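Local coordinates for protein histidine acid phosphatase (Bifidobacterium longum subsp. infantis, PDB 6RXG) that probably removes phosphate from inositol phosphates such as phytate and from 2,3-bisphosphoglycerate, at residues K82-K87 with T331-Q336; D240-S245 with K303-A308; H246-Q251 with Q336-A341. The protein carries 1 engineered substitution. All coordinates share one frame; numbering follows the deposited sequence.

How the interactions relate
All three contacts lie in one helical region, with centres about 26 to 27 Å from the centre of the chain. Interactions 1 and 3 share Q336, and their centres are about 13 Å apart. Y337 OH of interaction 3 also packs on F85 CA of interaction 1 at 3.4 Å. Interactions 2 and 3 both use helix 239-249, with centres about 12 Å apart. E305 OE2 of interaction 2 lies 2.7 Å from H246 ND1 of interaction 3, a probable hydrogen bond, while H246 NE2 binds a zinc ion. Interactions 1 and 2 do not touch; their nearest atoms are about 7 Å apart.

Interaction 1. Residues K82-K87 with T331-Q336; sequences KAEFVK and TFAFDQ
E84 and Q336 face each other across the closer part of this contact. The carboxylate and the amide come from opposite directions, with their planes 73° apart. E84 CG lies 3.7 Å from Q336 NE2, and the bend of E84 at chi2 (72°) turns its carboxylate toward the amide. E84 OE2 and Q336 OE1 are 2.5 Å apart. N88 ND2 donates to Q336 OE1 and, weakly, to E84 OE2. With an alanine in place of E84, the Q336 amide would probably lose the carboxylate facing it, with N88 still holding its OE1. Beneath lie the buried rings of F85, F332 and F334, packed on helices 59-73, 79-99 and 305-321. The outer side is looser. There K87, an exposed lysine, runs straight to CE and turns at chi4 (-58°). K87 NZ donates to T331 OG1 at 3.2 Å and only weakly to T331 O at 3.4 Å. The contact pins the loop between helices 305-321 and 343-361 onto helix 79-99. That loop and helix also supply H330 and E98, which bind a zinc ion. Such a helical domain beside an alpha/beta domain is characteristic of branch 2 histidine phosphatases.

Interaction 2. Residues D240-S245 with K303-A308; sequences DVKRAS and KSEYDA
V241 carries CG1 anti to its own backbone N (chi1 174°), and Y306 CG is likewise anti to its N (chi1 169°). V241 CG1 meets the ring at its edge, in plane, 3.6 Å from Y306 CE1. K242 bends at chi2 and chi4 and reaches the first turn of the partner helix. Its NZ lies 3.1 Å from Y306 N; both are donors, so this is no bond. A water accepts from K242 NZ at 3.1 Å and from E305 N at 2.9 Å, and so bridges the two segments. K242 NZ at this amino end is probably disfavoured by the helix dipole, though E305 OE1, 4.5 Å away, may offset this. S304 is the N-cap of that helix: its OG accepts from D307 N at 165°. S245 fits between the backbones, with OG 3.4 Å from Y306 CA. The same hydroxyl donates to V241 O at 2.9 Å, while S245 N reaches that carbonyl from the opposite face. E305 OE2 bonds to H246; E305 can also bind zinc, but no ion is bound to it here. Helix 343-361 packs on V241 and S245 through M348 and F349, helix 255-262 packs on E305, and helix 59-73 packs on A308.

Interaction 3. Residues H246-Q251 with Q336-A341; sequences HDLLSQ and QYFQGA. With ZN (zinc ion), chain I.
Q251 NE2 donates to two carbonyls, one on each segment. It reaches Y337 O at 2.8 Å across the contact, with an N-H...O angle of 141°. The other bond goes back to L248 O at 3.0 Å and is straighter, at 159°. This second carbonyl is met on a lone pair and lies close to the amide plane, whereas Y337 O lies tilted from it. The two bonds fix the rotation of the amide. Its CD sits at the edge of the Y337 ring, near the ring plane, and the amide and ring planes are 82° apart. The other end of the amide is used too. A water donates to Q251 OE1 and to Q336 O, and accepts from Q339 N. The far end of Y337 is held by N88, which donates to its OH. In the fold, these bonds tie L248 of helix 239-249, and Q251 just past that helix, to the loop that leads into helix 343-361, within the helical domain. L248 closes the buried side. Its CG is anti to the backbone N, which sends the branches toward F338. L248 CD1 approaches F338 CE1 obliquely at 3.3 Å, a tight contact, and L248 CD2 lies 3.6 Å from F338 CZ. Helix 305-321 backs L248 through A309 and L312. At the start of the segment, H246 NE2 binds a zinc ion at 2.1 Å, together with E255. E305 is likely to steady the ring from its other nitrogen. D247 OD2 accepts from a water at 2.7 Å, and that water also donates weakly to A341 O. The D247 carboxylate lies close to that of D345; both are known zinc ligands in this protein, but no zinc is bound to them in this chain.

Interaction 1. Residues K82-K87 with T331-Q336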
loop_
_atom_site.group_PDB
_atom_site.type_symbol
_atom_site.label_atom_id
_atom_site.label_comp_id
_atom_site.label_asym_id
_atom_site.label_seq_id
_atom_site.Cartn_x
_atom_site.Cartn_y
_atom_site.Cartn_z
ATOM N N LYS B 82 -3.621 13.164 31.625
ATOM C CA LYS B 82 -4.321 11.891 31.781
ATOM C C LYS B 82 -5.630 11.891 31.009
ATOM O O LYS B 82 -5.883 10.996 30.199
ATOM C CB LYS B 82 -4.586 11.608 33.246
ATOM C CG LYS B 82 -5.488 10.401 33.478
ATOM C CD LYS B 82 -5.513 10.034 34.983
ATOM C CE LYS B 82 -6.175 11.109 35.816
ATOM N NZ LYS B 82 -6.141 10.764 37.287
ATOM N N ALA B 83 -6.447 12.921 31.210
ATOM C CA ALA B 83 -7.747 12.991 30.548
ATOM C C ALA B 83 -7.590 13.018 29.034
ATOM O O ALA B 83 -8.328 12.336 28.315
ATOM C CB ALA B 83 -8.517 14.227 31.037
ATOM N N GLU B 84 -6.629 13.805 28.531
ATOM C CA GLU B 84 -6.434 13.905 27.087
ATOM C C GLU B 84 -6.023 12.555 26.496
ATOM O O GLU B 84 -6.488 12.167 25.413
ATOM C CB GLU B 84 -5.379 14.973 26.773
ATOM C CG GLU B 84 -5.053 15.127 25.293
ATOM C CD GLU B 84 -6.173 15.796 24.513
ATOM O OE1 GLU B 84 -7.094 16.356 25.157
ATOM O OE2 GLU B 84 -6.137 15.750 23.263
ATOM N N PHE B 85 -5.149 11.831 27.186
ATOM C CA PHE B 85 -4.662 10.561 26.652
ATOM C C PHE B 85 -5.798 9.555 26.568
ATOM O O PHE B 85 -5.983 8.880 25.545
ATOM C CB PHE B 85 -3.534 10.015 27.531
ATOM C CG PHE B 85 -2.815 8.832 26.944
ATOM C CD1 PHE B 85 -2.072 8.958 25.788
ATOM C CD2 PHE B 85 -2.842 7.603 27.573
ATOM C CE1 PHE B 85 -1.380 7.869 25.270
ATOM C CE2 PHE B 85 -2.158 6.517 27.060
ATOM C CZ PHE B 85 -1.425 6.638 25.925
ATOM N N VAL B 86 -6.581 9.464 27.647
ATOM C CA VAL B 86 -7.686 8.527 27.698
ATOM C C VAL B 86 -8.750 8.910 26.681
ATOM O O VAL B 86 -9.344 8.046 26.029
ATOM C CB VAL B 86 -8.240 8.462 29.131
ATOM C CG1 VAL B 86 -9.506 7.612 29.189
ATOM C CG2 VAL B 86 -7.155 7.898 30.066
ATOM N N LYS B 87 -9.011 10.206 26.530
ATOM C CA LYS B 87 -9.947 10.663 25.511
ATOM C C LYS B 87 -9.498 10.245 24.118
ATOM O O LYS B 87 -10.313 9.830 23.291
ATOM C CB LYS B 87 -10.080 12.181 25.565
ATOM C CG LYS B 87 -10.902 12.739 24.431
ATOM C CD LYS B 87 -10.792 14.244 24.311
ATOM C CE LYS B 87 -11.315 14.681 22.956
ATOM N NZ LYS B 87 -10.565 14.001 21.847
ATOM N N THR B 331 -13.661 11.978 18.459
ATOM C CA THR B 331 -12.470 12.609 17.924
ATOM C C THR B 331 -11.226 12.081 18.635
ATOM O O THR B 331 -11.291 11.494 19.722
ATOM C CB THR B 331 -12.549 14.125 18.067
ATOM O OG1 THR B 331 -12.703 14.467 19.446
ATOM C CG2 THR B 331 -13.717 14.673 17.267
ATOM N N PHE B 332 -10.078 12.306 17.999
ATOM C CA PHE B 332 -8.801 11.919 18.572
ATOM C C PHE B 332 -7.740 12.828 17.969
ATOM O O PHE B 332 -7.881 13.287 16.838
ATOM C CB PHE B 332 -8.500 10.441 18.308
ATOM C CG PHE B 332 -9.005 9.941 16.970
ATOM C CD1 PHE B 332 -10.316 9.496 16.815
ATOM C CD2 PHE B 332 -8.170 9.913 15.872
ATOM C CE1 PHE B 332 -10.768 9.037 15.584
ATOM C CE2 PHE B 332 -8.627 9.467 14.649
ATOM C CZ PHE B 332 -9.919 9.012 14.510
ATOM N N ALA B 333 -6.683 13.081 18.726
ATOM C CA ALA B 333 -5.652 14.028 18.323
ATOM C C ALA B 333 -4.270 13.468 18.683
ATOM O O ALA B 333 -3.523 14.030 19.480
ATOM C CB ALA B 333 -5.893 15.384 18.979
ATOM N N PHE B 334 -3.917 12.328 18.079
ATOM C CA PHE B 334 -2.619 11.718 18.323
ATOM C C PHE B 334 -1.494 12.542 17.729
ATOM O O PHE B 334 -0.353 12.468 18.211
ATOM C CB PHE B 334 -2.617 10.294 17.773
ATOM C CG PHE B 334 -3.456 9.371 18.601
ATOM C CD1 PHE B 334 -2.985 8.921 19.826
ATOM C CD2 PHE B 334 -4.734 9.028 18.214
ATOM C CE1 PHE B 334 -3.758 8.118 20.621
ATOM C CE2 PHE B 334 -5.507 8.220 19.008
ATOM C CZ PHE B 334 -5.016 7.757 20.205
ATOM N N ASP B 335 -1.809 13.336 16.708
ATOM C CA ASP B 335 -0.848 14.269 16.143
ATOM C C ASP B 335 -0.219 15.168 17.195
ATOM O O ASP B 335 0.945 15.549 17.042
ATOM C CB ASP B 335 -1.519 15.140 15.082
ATOM C CG ASP B 335 -2.918 15.576 15.480
ATOM O OD1 ASP B 335 -3.063 16.287 16.485
ATOM O OD2 ASP B 335 -3.881 15.198 14.779
ATOM N N GLN B 336 -0.950 15.522 18.264
ATOM C CA GLN B 336 -0.355 16.416 19.263
ATOM C C GLN B 336 0.861 15.813 19.946
ATOM O O GLN B 336 1.596 16.555 20.606
ATOM C CB GLN B 336 -1.254 16.828 20.451
ATOM C CG GLN B 336 -2.722 16.615 20.456
ATOM C CD GLN B 336 -3.204 16.123 21.835
ATOM O OE1 GLN B 336 -4.110 15.313 21.925
ATOM N NE2 GLN B 336 -2.584 16.626 22.912
#

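Interaction 2. Residues D240-S245 with K303-A308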
loop_
_atom_site.group_PDB
_atom_site.type_symbol
_atom_site.label_atom_id
_atom_site.label_comp_id
_atom_site.label_asym_id
_atom_site.label_seq_id
_atom_site.Cartn_x
_atom_site.Cartn_y
_atom_site.Cartn_z
ATOM N N ASP B 240 19.010 4.512 19.464
ATOM C CA ASP B 240 18.263 5.741 19.222
ATOM C C ASP B 240 16.762 5.486 19.101
ATOM O O ASP B 240 15.965 6.380 19.394
ATOM C CB ASP B 240 18.788 6.439 17.965
ATOM C CG ASP B 240 20.068 7.219 18.219
ATOM O OD1 ASP B 240 20.623 7.128 19.330
ATOM O OD2 ASP B 240 20.521 7.911 17.293
ATOM N N VAL B 241 16.352 4.297 18.667
ATOM C CA VAL B 241 14.930 3.978 18.705
ATOM C C VAL B 241 14.465 3.876 20.154
ATOM O O VAL B 241 13.355 4.300 20.495
ATOM C CB VAL B 241 14.643 2.689 17.919
ATOM C CG1 VAL B 241 13.171 2.254 18.071
ATOM C CG2 VAL B 241 14.972 2.904 16.442
ATOM N N LYS B 242 15.319 3.345 21.030
ATOM C CA LYS B 242 14.943 3.233 22.430
ATOM C C LYS B 242 14.905 4.602 23.094
ATOM O O LYS B 242 14.003 4.880 23.891
ATOM C CB LYS B 242 15.906 2.300 23.169
ATOM C CG LYS B 242 15.508 1.996 24.606
ATOM C CD LYS B 242 13.984 1.920 24.730
ATOM C CE LYS B 242 13.496 1.206 25.943
ATOM N NZ LYS B 242 12.418 0.253 25.517
ATOM N N ARG B 243 15.867 5.468 22.771
ATOM C CA ARG B 243 15.822 6.840 23.270
ATOM C C ARG B 243 14.560 7.535 22.789
ATOM O O ARG B 243 13.887 8.214 23.566
ATOM C CB ARG B 243 17.072 7.618 22.828
ATOM C CG ARG B 243 18.344 7.187 23.546
ATOM C CD ARG B 243 19.614 7.694 22.854
ATOM N NE ARG B 243 19.693 9.153 22.757
ATOM C CZ ARG B 243 20.505 9.811 21.929
ATOM N NH1 ARG B 243 20.516 11.140 21.918
ATOM N NH2 ARG B 243 21.311 9.151 21.102
ATOM N N ALA B 244 14.202 7.340 21.515
ATOM C CA ALA B 244 13.007 7.986 20.973
ATOM C C ALA B 244 11.748 7.480 21.654
ATOM O O ALA B 244 10.781 8.236 21.812
ATOM C CB ALA B 244 12.902 7.744 19.469
ATOM N N SER B 245 11.750 6.215 22.077
ATOM C CA SER B 245 10.587 5.647 22.746
ATOM C C SER B 245 10.375 6.297 24.099
ATOM O O SER B 245 9.254 6.689 24.447
ATOM C CB SER B 245 10.763 4.138 22.917
ATOM O OG SER B 245 10.868 3.479 21.665
ATOM N N LYS B 303 5.655 -4.633 27.155
ATOM C CA LYS B 303 6.617 -4.959 28.201
ATOM C C LYS B 303 7.802 -4.008 28.204
ATOM O O LYS B 303 8.758 -4.233 28.944
ATOM C CB LYS B 303 7.089 -6.410 28.066
ATOM C CG LYS B 303 7.965 -6.693 26.865
ATOM C CD LYS B 303 8.190 -8.196 26.712
ATOM C CE LYS B 303 9.310 -8.533 25.718
ATOM N NZ LYS B 303 10.668 -8.648 26.346
ATOM N N SER B 304 7.728 -2.912 27.453
ATOM C CA SER B 304 8.849 -2.001 27.336
ATOM C C SER B 304 8.345 -0.667 26.819
ATOM O O SER B 304 7.264 -0.566 26.224
ATOM C CB SER B 304 9.928 -2.539 26.392
ATOM O OG SER B 304 9.460 -2.526 25.065
ATOM N N GLU B 305 9.168 0.354 27.040
ATOM C CA GLU B 305 8.918 1.652 26.426
ATOM C C GLU B 305 8.800 1.533 24.916
ATOM O O GLU B 305 7.962 2.190 24.298
ATOM C CB GLU B 305 10.038 2.628 26.811
ATOM C CG GLU B 305 10.014 3.055 28.252
ATOM C CD GLU B 305 11.089 4.082 28.587
ATOM O OE1 GLU B 305 12.262 3.870 28.227
ATOM O OE2 GLU B 305 10.753 5.097 29.232
ATOM N N TYR B 306 9.642 0.707 24.302
ATOM C CA TYR B 306 9.568 0.546 22.859
ATOM C C TYR B 306 8.177 0.074 22.452
ATOM O O TYR B 306 7.559 0.640 21.537
ATOM C CB TYR B 306 10.633 -0.443 22.394
ATOM C CG TYR B 306 10.439 -0.839 20.958
ATOM C CD1 TYR B 306 10.997 -0.087 19.929
ATOM C CD2 TYR B 306 9.686 -1.936 20.630
ATOM C CE1 TYR B 306 10.808 -0.436 18.598
ATOM C CE2 TYR B 306 9.501 -2.306 19.285
ATOM C CZ TYR B 306 10.065 -1.555 18.288
ATOM O OH TYR B 306 9.848 -1.928 16.974
ATOM N N ASP B 307 7.652 -0.931 23.158
ATOM C CA ASP B 307 6.317 -1.434 22.847
ATOM C C ASP B 307 5.289 -0.315 22.895
ATOM O O ASP B 307 4.498 -0.131 21.956
ATOM C CB ASP B 307 5.920 -2.541 23.821
ATOM C CG ASP B 307 6.709 -3.793 23.622
ATOM O OD1 ASP B 307 7.318 -3.921 22.536
ATOM O OD2 ASP B 307 6.703 -4.633 24.545
ATOM N N ALA B 308 5.278 0.440 23.994
ATOM C CA ALA B 308 4.229 1.431 24.187
ATOM C C ALA B 308 4.366 2.560 23.185
ATOM O O ALA B 308 3.375 2.981 22.573
ATOM C CB ALA B 308 4.267 1.976 25.610
HETATM O O HOH W 1 11.614 -0.174 28.447
#

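Interaction 3. Residues H246-Q251 with Q336-A341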
loop_
_atom_site.group_PDB
_atom_site.type_symbol
_atom_site.label_atom_id
_atom_site.label_comp_id
_atom_site.label_asym_id
_atom_site.label_seq_id
_atom_site.Cartn_x
_atom_site.Cartn_y
_atom_site.Cartn_z
ATOM N N HIS B 246 11.446 6.397 24.888
ATOM C CA HIS B 246 11.367 7.135 26.140
ATOM C C HIS B 246 10.960 8.580 25.909
ATOM O O HIS B 246 10.085 9.120 26.597
ATOM C CB HIS B 246 12.708 7.107 26.850
ATOM C CG HIS B 246 12.698 7.916 28.086
ATOM N ND1 HIS B 246 12.102 7.469 29.245
ATOM C CD2 HIS B 246 13.123 9.177 28.332
ATOM C CE1 HIS B 246 12.195 8.410 30.167
ATOM N NE2 HIS B 246 12.815 9.453 29.638
ATOM N N ASP B 247 11.648 9.250 24.989
ATOM C CA ASP B 247 11.372 10.654 24.725
ATOM C C ASP B 247 9.889 10.882 24.434
ATOM O O ASP B 247 9.260 11.795 24.977
ATOM C CB ASP B 247 12.248 11.112 23.555
ATOM C CG ASP B 247 12.187 12.597 23.327
ATOM O OD1 ASP B 247 12.867 13.307 24.083
ATOM O OD2 ASP B 247 11.483 13.054 22.391
ATOM N N LEU B 248 9.311 10.054 23.578
ATOM C CA LEU B 248 7.905 10.220 23.216
ATOM C C LEU B 248 7.001 10.045 24.440
ATOM O O LEU B 248 6.112 10.858 24.704
ATOM C CB LEU B 248 7.540 9.204 22.132
ATOM C CG LEU B 248 6.101 9.293 21.632
ATOM C CD1 LEU B 248 5.989 10.501 20.712
ATOM C CD2 LEU B 248 5.606 7.998 20.952
ATOM N N LEU B 249 7.188 8.952 25.165
ATOM C CA LEU B 249 6.325 8.643 26.297
ATOM C C LEU B 249 6.461 9.649 27.428
ATOM O O LEU B 249 5.530 9.795 28.224
ATOM C CB LEU B 249 6.644 7.240 26.821
ATOM C CG LEU B 249 6.357 6.145 25.791
ATOM C CD1 LEU B 249 6.972 4.828 26.224
ATOM C CD2 LEU B 249 4.853 6.012 25.594
ATOM N N SER B 250 7.603 10.327 27.533
ATOM C CA SER B 250 7.810 11.230 28.656
ATOM C C SER B 250 6.881 12.428 28.619
ATOM O O SER B 250 6.744 13.108 29.640
ATOM C CB SER B 250 9.267 11.702 28.685
ATOM O OG SER B 250 9.557 12.493 27.533
ATOM N N GLN B 251 6.228 12.711 27.487
ATOM C CA GLN B 251 5.314 13.840 27.492
ATOM C C GLN B 251 3.971 13.482 28.133
ATOM O O GLN B 251 3.170 14.379 28.424
ATOM C CB GLN B 251 5.176 14.388 26.053
ATOM C CG GLN B 251 4.320 13.646 25.167
ATOM C CD GLN B 251 4.556 14.044 23.681
ATOM O OE1 GLN B 251 4.234 15.166 23.239
ATOM N NE2 GLN B 251 5.141 13.131 22.931
ATOM N N GLN B 336 -0.950 15.522 18.264
ATOM C CA GLN B 336 -0.355 16.416 19.263
ATOM C C GLN B 336 0.861 15.813 19.946
ATOM O O GLN B 336 1.596 16.555 20.606
ATOM C CB GLN B 336 -1.254 16.828 20.451
ATOM C CG GLN B 336 -2.722 16.615 20.456
ATOM C CD GLN B 336 -3.204 16.123 21.835
ATOM O OE1 GLN B 336 -4.110 15.313 21.925
ATOM N NE2 GLN B 336 -2.584 16.626 22.912
ATOM N N TYR B 337 1.043 14.493 19.890
ATOM C CA TYR B 337 2.170 13.861 20.565
ATOM C C TYR B 337 3.423 13.823 19.707
ATOM O O TYR B 337 4.472 13.376 20.185
ATOM C CB TYR B 337 1.820 12.430 21.008
ATOM C CG TYR B 337 0.647 12.380 21.954
ATOM C CD1 TYR B 337 0.690 13.034 23.168
ATOM C CD2 TYR B 337 -0.501 11.685 21.627
ATOM C CE1 TYR B 337 -0.380 13.008 24.041
ATOM C CE2 TYR B 337 -1.575 11.648 22.477
ATOM C CZ TYR B 337 -1.514 12.311 23.684
ATOM O OH TYR B 337 -2.600 12.258 24.510
ATOM N N PHE B 338 3.345 14.280 18.464
ATOM C CA PHE B 338 4.445 14.143 17.520
ATOM C C PHE B 338 4.777 15.492 16.886
ATOM O O PHE B 338 5.088 15.587 15.688
ATOM C CB PHE B 338 4.117 13.089 16.459
ATOM C CG PHE B 338 3.986 11.688 17.018
ATOM C CD1 PHE B 338 5.105 10.902 17.181
ATOM C CD2 PHE B 338 2.764 11.167 17.382
ATOM C CE1 PHE B 338 5.019 9.628 17.681
ATOM C CE2 PHE B 338 2.679 9.885 17.896
ATOM C CZ PHE B 338 3.815 9.120 18.038
ATOM N N GLN B 339 4.724 16.548 17.694
ATOM C CA GLN B 339 4.997 17.910 17.254
ATOM C C GLN B 339 6.395 18.375 17.664
ATOM O O GLN B 339 7.002 17.886 18.623
ATOM C CB GLN B 339 3.949 18.862 17.825
ATOM C CG GLN B 339 2.575 18.648 17.227
ATOM C CD GLN B 339 1.502 19.388 17.986
ATOM O OE1 GLN B 339 1.697 19.777 19.139
ATOM N NE2 GLN B 339 0.347 19.572 17.353
ATOM N N GLY B 340 6.916 19.334 16.904
ATOM C CA GLY B 340 8.207 19.884 17.280
ATOM C C GLY B 340 9.233 18.773 17.326
ATOM O O GLY B 340 9.291 17.923 16.435
ATOM N N ALA B 341 10.024 18.742 18.398
ATOM C CA ALA B 341 11.115 17.774 18.494
ATOM C C ALA B 341 10.599 16.343 18.530
ATOM O O ALA B 341 11.325 15.404 18.166
ATOM C CB ALA B 341 11.954 18.058 19.738
HETATM ZN ZN ZN I . 12.967 11.341 30.467
HETATM O O HOH W 2 12.878 14.939 21.025
HETATM O O HOH W 3 4.213 16.643 20.669
#